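Local coordinates for protein endo-alpha-mannosidase (Bacteroides thetaiotaomicron, PDB 4ACY) that hydrolyses internal alpha-mannosidic linkages as a family GH99 endo-alpha-mannosidase, an enzyme class linked to N-glycan processing, at residues H41-F45 and S320-I324; Y193-L197 and G226-K230. One frame throughout, in Å; residues are numbered along the deposited sequence.

Interaction 1: residues H41-F45 and S320-I324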
loop_
_atom_site.group_PDB
_atom_site.type_symbol
_atom_site.label_atom_id
_atom_site.label_comp_id
_atom_site.label_asym_id
_atom_site.label_seq_id
_atom_site.Cartn_x
_atom_site.Cartn_y
_atom_site.Cartn_z
ATOM N N HIS A 41 8.199 -10.117 6.782
ATOM C CA HIS A 41 6.760 -10.386 6.821
ATOM C C HIS A 41 5.983 -9.091 7.069
ATOM O O HIS A 41 4.804 -9.135 7.411
ATOM C CB HIS A 41 6.424 -11.425 7.908
ATOM C CG HIS A 41 6.583 -12.846 7.457
ATOM N ND1 HIS A 41 7.788 -13.370 7.041
ATOM C CD2 HIS A 41 5.687 -13.857 7.368
ATOM C CE1 HIS A 41 7.626 -14.636 6.697
ATOM N NE2 HIS A 41 6.360 -14.955 6.884
ATOM N N THR A 42 6.660 -7.957 6.899
ATOM C CA THR A 42 6.033 -6.637 7.065
ATOM C C THR A 42 6.168 -5.906 5.754
ATOM O O THR A 42 7.270 -5.786 5.227
ATOM C CB THR A 42 6.724 -5.842 8.180
ATOM O OG1 THR A 42 6.657 -6.586 9.400
ATOM C CG2 THR A 42 6.049 -4.471 8.385
ATOM N N ILE A 43 5.038 -5.428 5.218
ATOM C CA ILE A 43 5.000 -4.939 3.855
ATOM C C ILE A 43 4.379 -3.544 3.815
ATOM O O ILE A 43 3.236 -3.376 4.194
ATOM C CB ILE A 43 4.159 -5.883 2.951
ATOM C CG1 ILE A 43 4.680 -7.336 3.056
ATOM C CG2 ILE A 43 4.230 -5.415 1.522
ATOM C CD1 ILE A 43 3.695 -8.407 2.550
ATOM N N SER A 44 5.128 -2.548 3.374
ATOM C CA SER A 44 4.550 -1.203 3.272
ATOM C C SER A 44 3.845 -1.042 1.931
ATOM O O SER A 44 4.247 -1.643 0.929
ATOM C CB SER A 44 5.613 -0.115 3.415
ATOM O OG SER A 44 6.480 -0.096 2.275
ATOM N N PHE A 45 2.824 -0.203 1.896
ATOM C CA PHE A 45 2.272 0.190 0.594
ATOM C C PHE A 45 2.996 1.443 0.064
ATOM O O PHE A 45 2.956 2.532 0.676
ATOM C CB PHE A 45 0.738 0.323 0.648
ATOM C CG PHE A 45 0.049 -1.015 0.743
ATOM C CD1 PHE A 45 0.219 -1.966 -0.278
ATOM C CD2 PHE A 45 -0.718 -1.349 1.857
ATOM C CE1 PHE A 45 -0.381 -3.244 -0.177
ATOM C CE2 PHE A 45 -1.333 -2.613 1.949
ATOM C CZ PHE A 45 -1.160 -3.558 0.943
ATOM N N SER A 320 0.172 -13.734 10.129
ATOM C CA SER A 320 1.594 -14.030 9.865
ATOM C C SER A 320 2.299 -12.914 9.093
ATOM O O SER A 320 3.535 -12.872 9.036
ATOM C CB SER A 320 1.731 -15.346 9.082
ATOM O OG SER A 320 1.276 -16.455 9.848
ATOM N N TYR A 321 1.509 -12.044 8.463
ATOM C CA TYR A 321 2.043 -10.936 7.664
ATOM C C TYR A 321 1.249 -9.717 8.032
ATOM O O TYR A 321 0.050 -9.823 8.280
ATOM C CB TYR A 321 1.820 -11.177 6.162
ATOM C CG TYR A 321 2.585 -12.335 5.584
ATOM C CD1 TYR A 321 2.112 -13.638 5.724
ATOM C CD2 TYR A 321 3.765 -12.125 4.874
ATOM C CE1 TYR A 321 2.804 -14.713 5.190
ATOM C CE2 TYR A 321 4.478 -13.198 4.338
ATOM C CZ TYR A 321 3.982 -14.479 4.499
ATOM O OH TYR A 321 4.679 -15.535 3.979
ATOM N N ILE A 322 1.904 -8.567 8.066
ATOM C CA ILE A 322 1.212 -7.301 8.312
ATOM C C ILE A 322 1.583 -6.336 7.213
ATOM O O ILE A 322 2.750 -6.240 6.827
ATOM C CB ILE A 322 1.518 -6.744 9.733
ATOM C CG1 ILE A 322 0.889 -7.664 10.791
ATOM C CG2 ILE A 322 0.992 -5.279 9.894
ATOM C CD1 ILE A 322 1.217 -7.257 12.235
ATOM N N SER A 323 0.581 -5.628 6.690
ATOM C CA SER A 323 0.829 -4.596 5.711
ATOM C C SER A 323 0.562 -3.231 6.320
ATOM O O SER A 323 -0.271 -3.078 7.222
ATOM C CB SER A 323 0.010 -4.818 4.426
ATOM O OG SER A 323 -1.395 -4.872 4.695
ATOM N N ILE A 324 1.299 -2.243 5.831
ATOM C CA ILE A 324 1.219 -0.890 6.348
ATOM C C ILE A 324 0.674 0.055 5.274
ATOM O O ILE A 324 1.281 0.255 4.214
ATOM C CB ILE A 324 2.592 -0.393 6.871
ATOM C CG1 ILE A 324 3.055 -1.284 8.040
ATOM C CG2 ILE A 324 2.493 1.073 7.327
ATOM C CD1 ILE A 324 4.460 -0.975 8.505
#

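Interaction 2: residues Y193-L197 and G226-K230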
loop_
_atom_site.group_PDB
_atom_site.type_symbol
_atom_site.label_atom_id
_atom_site.label_comp_id
_atom_site.label_asym_id
_atom_site.label_seq_id
_atom_site.Cartn_x
_atom_site.Cartn_y
_atom_site.Cartn_z
ATOM N N TYR A 193 -5.756 -4.619 -5.592
ATOM C CA TYR A 193 -6.649 -3.604 -5.036
ATOM C C TYR A 193 -8.027 -3.644 -5.706
ATOM O O TYR A 193 -8.131 -3.801 -6.932
ATOM C CB TYR A 193 -5.990 -2.226 -5.145
ATOM C CG TYR A 193 -6.833 -1.091 -4.596
ATOM C CD1 TYR A 193 -6.728 -0.697 -3.264
ATOM C CD2 TYR A 193 -7.695 -0.383 -5.422
ATOM C CE1 TYR A 193 -7.507 0.378 -2.758
ATOM C CE2 TYR A 193 -8.462 0.673 -4.935
ATOM C CZ TYR A 193 -8.363 1.047 -3.608
ATOM O OH TYR A 193 -9.131 2.108 -3.128
ATOM N N ASP A 194 -9.076 -3.540 -4.884
ATOM C CA ASP A 194 -10.463 -3.580 -5.364
ATOM C C ASP A 194 -10.679 -4.809 -6.263
ATOM O O ASP A 194 -11.384 -4.754 -7.270
ATOM C CB ASP A 194 -10.826 -2.276 -6.114
ATOM C CG ASP A 194 -11.264 -1.143 -5.173
ATOM O OD1 ASP A 194 -11.217 -1.316 -3.938
ATOM O OD2 ASP A 194 -11.638 -0.064 -5.682
ATOM N N SER A 195 -10.068 -5.932 -5.896
ATOM C CA SER A 195 -10.191 -7.129 -6.726
ATOM C C SER A 195 -11.641 -7.584 -6.850
ATOM O O SER A 195 -12.012 -8.221 -7.842
ATOM C CB SER A 195 -9.344 -8.265 -6.172
ATOM O OG SER A 195 -9.618 -8.479 -4.809
ATOM N N TYR A 196 -12.437 -7.267 -5.836
ATOM C CA TYR A 196 -13.841 -7.678 -5.775
ATOM C C TYR A 196 -14.687 -7.105 -6.905
ATOM O O TYR A 196 -15.829 -7.555 -7.115
ATOM C CB TYR A 196 -14.456 -7.304 -4.425
ATOM C CG TYR A 196 -14.433 -5.828 -4.142
ATOM C CD1 TYR A 196 -15.413 -4.984 -4.663
ATOM C CD2 TYR A 196 -13.414 -5.269 -3.367
ATOM C CE1 TYR A 196 -15.391 -3.627 -4.414
ATOM C CE2 TYR A 196 -13.372 -3.907 -3.116
ATOM C CZ TYR A 196 -14.366 -3.095 -3.639
ATOM O OH TYR A 196 -14.349 -1.747 -3.388
ATOM N N LEU A 197 -14.136 -6.133 -7.635
ATOM C CA LEU A 197 -14.807 -5.575 -8.806
ATOM C C LEU A 197 -14.862 -6.547 -9.977
ATOM O O LEU A 197 -15.680 -6.371 -10.892
ATOM C CB LEU A 197 -14.142 -4.271 -9.254
ATOM C CG LEU A 197 -14.262 -3.096 -8.279
ATOM C CD1 LEU A 197 -13.555 -1.886 -8.872
ATOM C CD2 LEU A 197 -15.721 -2.773 -7.919
ATOM N N GLY A 226 -6.323 -10.901 -2.491
ATOM C CA GLY A 226 -7.438 -10.008 -2.854
ATOM C C GLY A 226 -7.889 -9.085 -1.738
ATOM O O GLY A 226 -7.706 -9.372 -0.554
ATOM N N LEU A 227 -8.438 -7.937 -2.119
ATOM C CA LEU A 227 -8.984 -6.992 -1.157
ATOM C C LEU A 227 -10.366 -7.481 -0.746
ATOM O O LEU A 227 -11.241 -7.695 -1.598
ATOM C CB LEU A 227 -9.069 -5.584 -1.759
ATOM C CG LEU A 227 -9.572 -4.472 -0.835
ATOM C CD1 LEU A 227 -8.661 -4.339 0.357
ATOM C CD2 LEU A 227 -9.627 -3.154 -1.612
ATOM N N THR A 228 -10.541 -7.682 0.555
ATOM C CA THR A 228 -11.838 -8.056 1.092
ATOM C C THR A 228 -12.444 -6.831 1.760
ATOM O O THR A 228 -11.735 -6.062 2.387
ATOM C CB THR A 228 -11.763 -9.268 2.070
ATOM O OG1 THR A 228 -13.101 -9.692 2.425
ATOM C CG2 THR A 228 -10.986 -8.924 3.320
ATOM N N LEU A 229 -13.756 -6.665 1.597
ATOM C CA LEU A 229 -14.504 -5.572 2.236
ATOM C C LEU A 229 -15.188 -5.985 3.535
ATOM O O LEU A 229 -15.434 -5.158 4.404
ATOM C CB LEU A 229 -15.570 -5.046 1.280
ATOM C CG LEU A 229 -15.072 -4.451 -0.026
ATOM C CD1 LEU A 229 -16.317 -4.150 -0.866
ATOM C CD2 LEU A 229 -14.231 -3.215 0.248
ATOM N N LYS A 230 -15.510 -7.268 3.659
ATOM C CA LYS A 230 -16.242 -7.726 4.825
ATOM C C LYS A 230 -16.028 -9.210 5.080
ATOM O O LYS A 230 -15.867 -10.004 4.150
ATOM C CB LYS A 230 -17.741 -7.419 4.684
ATOM C CG LYS A 230 -18.448 -8.076 3.493
ATOM C CD LYS A 230 -19.841 -7.459 3.258
ATOM C CE LYS A 230 -19.758 -6.197 2.428
ATOM N NZ LYS A 230 -20.986 -5.362 2.592
#

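Interaction 1: residues H41-F45 and S320-I324
Four backbone hydrogen bonds tie 41-45 to 320-324, and both strands run in the same direction. Ile322 N donates to His41 O (3.0 Å) and Ile43 N to Ile322 O (2.9 Å). Ile324 N then donates to Ile43 O (2.8 Å), and Phe45 N to Ile324 O (2.8 Å). Ile43, Ile322 and Ile324 thus use both N and O on this seam. Ser44 turns its backbone the other way and bonds to Val119 and Ser121. Ser323 likewise bonds to Pro279 and Val281. This is the closing seam of a TIM barrel, where the first strand, 42-46, meets the eighth, 322-324. Thr42, Ser44, Ile322 and Ile324 point to one face of the sheet; Thr42, Ile322 and Ile324 meet helices 305-316 and 359-376 there. Thr42 CG2 lies 3.8 Å from Ile324 CD1. Ile43 and Ser323 point into the barrel. Polar side chains find partners beyond the seam: Thr42 OG1 bonds to Asp39, Tyr321 OH to Thr184, and Ser323 OG to Ser280 OG and Pro279 O. At the start of the seam the His41 and Tyr321 rings form an offset stack, with centroids 4.1 Å apart and planes at 21°. At its far end, Phe45 CE2 lies 3.6 Å from Ser323 OG.

Interaction 2: residues Y193-L197 and G226-K230
Leu227, Tyr196 and Leu229 carry most of this contact between neighbouring C-terminal strand ends of the TIM barrel. Segment 193-197 follows the fourth strand, 189-192, and turns into a short 3-10 segment before helix 200-207. Segment 226-230 is the end of the fifth strand, 223-227, and the loop after it. Leu227 has the largest buried area. Its CD2 methyl sits over one face of the Tyr193 ring, 4.1 Å from Tyr193 CD1, and lies 3.3 Å from Asp194 N. The same CD2 is 4.1 Å from Tyr196 CE2, so one methyl meets both tyrosines. The main chain of Leu227 is also held: its N donates a hydrogen bond to Ser195 OG (3.0 Å). Ser195 OG also lies 3.3 Å from Gly226 CA. A CB on Gly226 would clash with this hydroxyl, so the missing side chain lets the serine approach. On the other side of the strand end, Gly226 bonds through its backbone to Gly244 and Tyr246. Tyr196 turns the edge of its ring to Leu227 O, which is 3.7 Å from Tyr196 CD2. Leu229 covers a face of that ring in a CH-pi contact, with Leu229 CD1 3.6 Å from the Tyr196 ring centroid.

How the interactions relate
Both contacts belong to one eight-stranded barrel. Interaction 1 closes it by joining its first and last strands. Interaction 2 is nested within the chain loop that this closure makes, and joins the loop after strand four to the end of strand five and the loop after it. The centres are about 17 Å apart, and the nearest atoms about 8 Å. Tyr248 links them: its ring meets Phe45 from interaction 1 and Tyr193 from interaction 2. A formic acid molecule, probably from the crystallisation liquor, lies about 6 Å from the Phe45 side chain, and one lies about 4 Å from that of Tyr193. In TIM-barrel glycosidases the active site lies at the C-terminal strand ends; Phe45 and Tyr193 lie near that end.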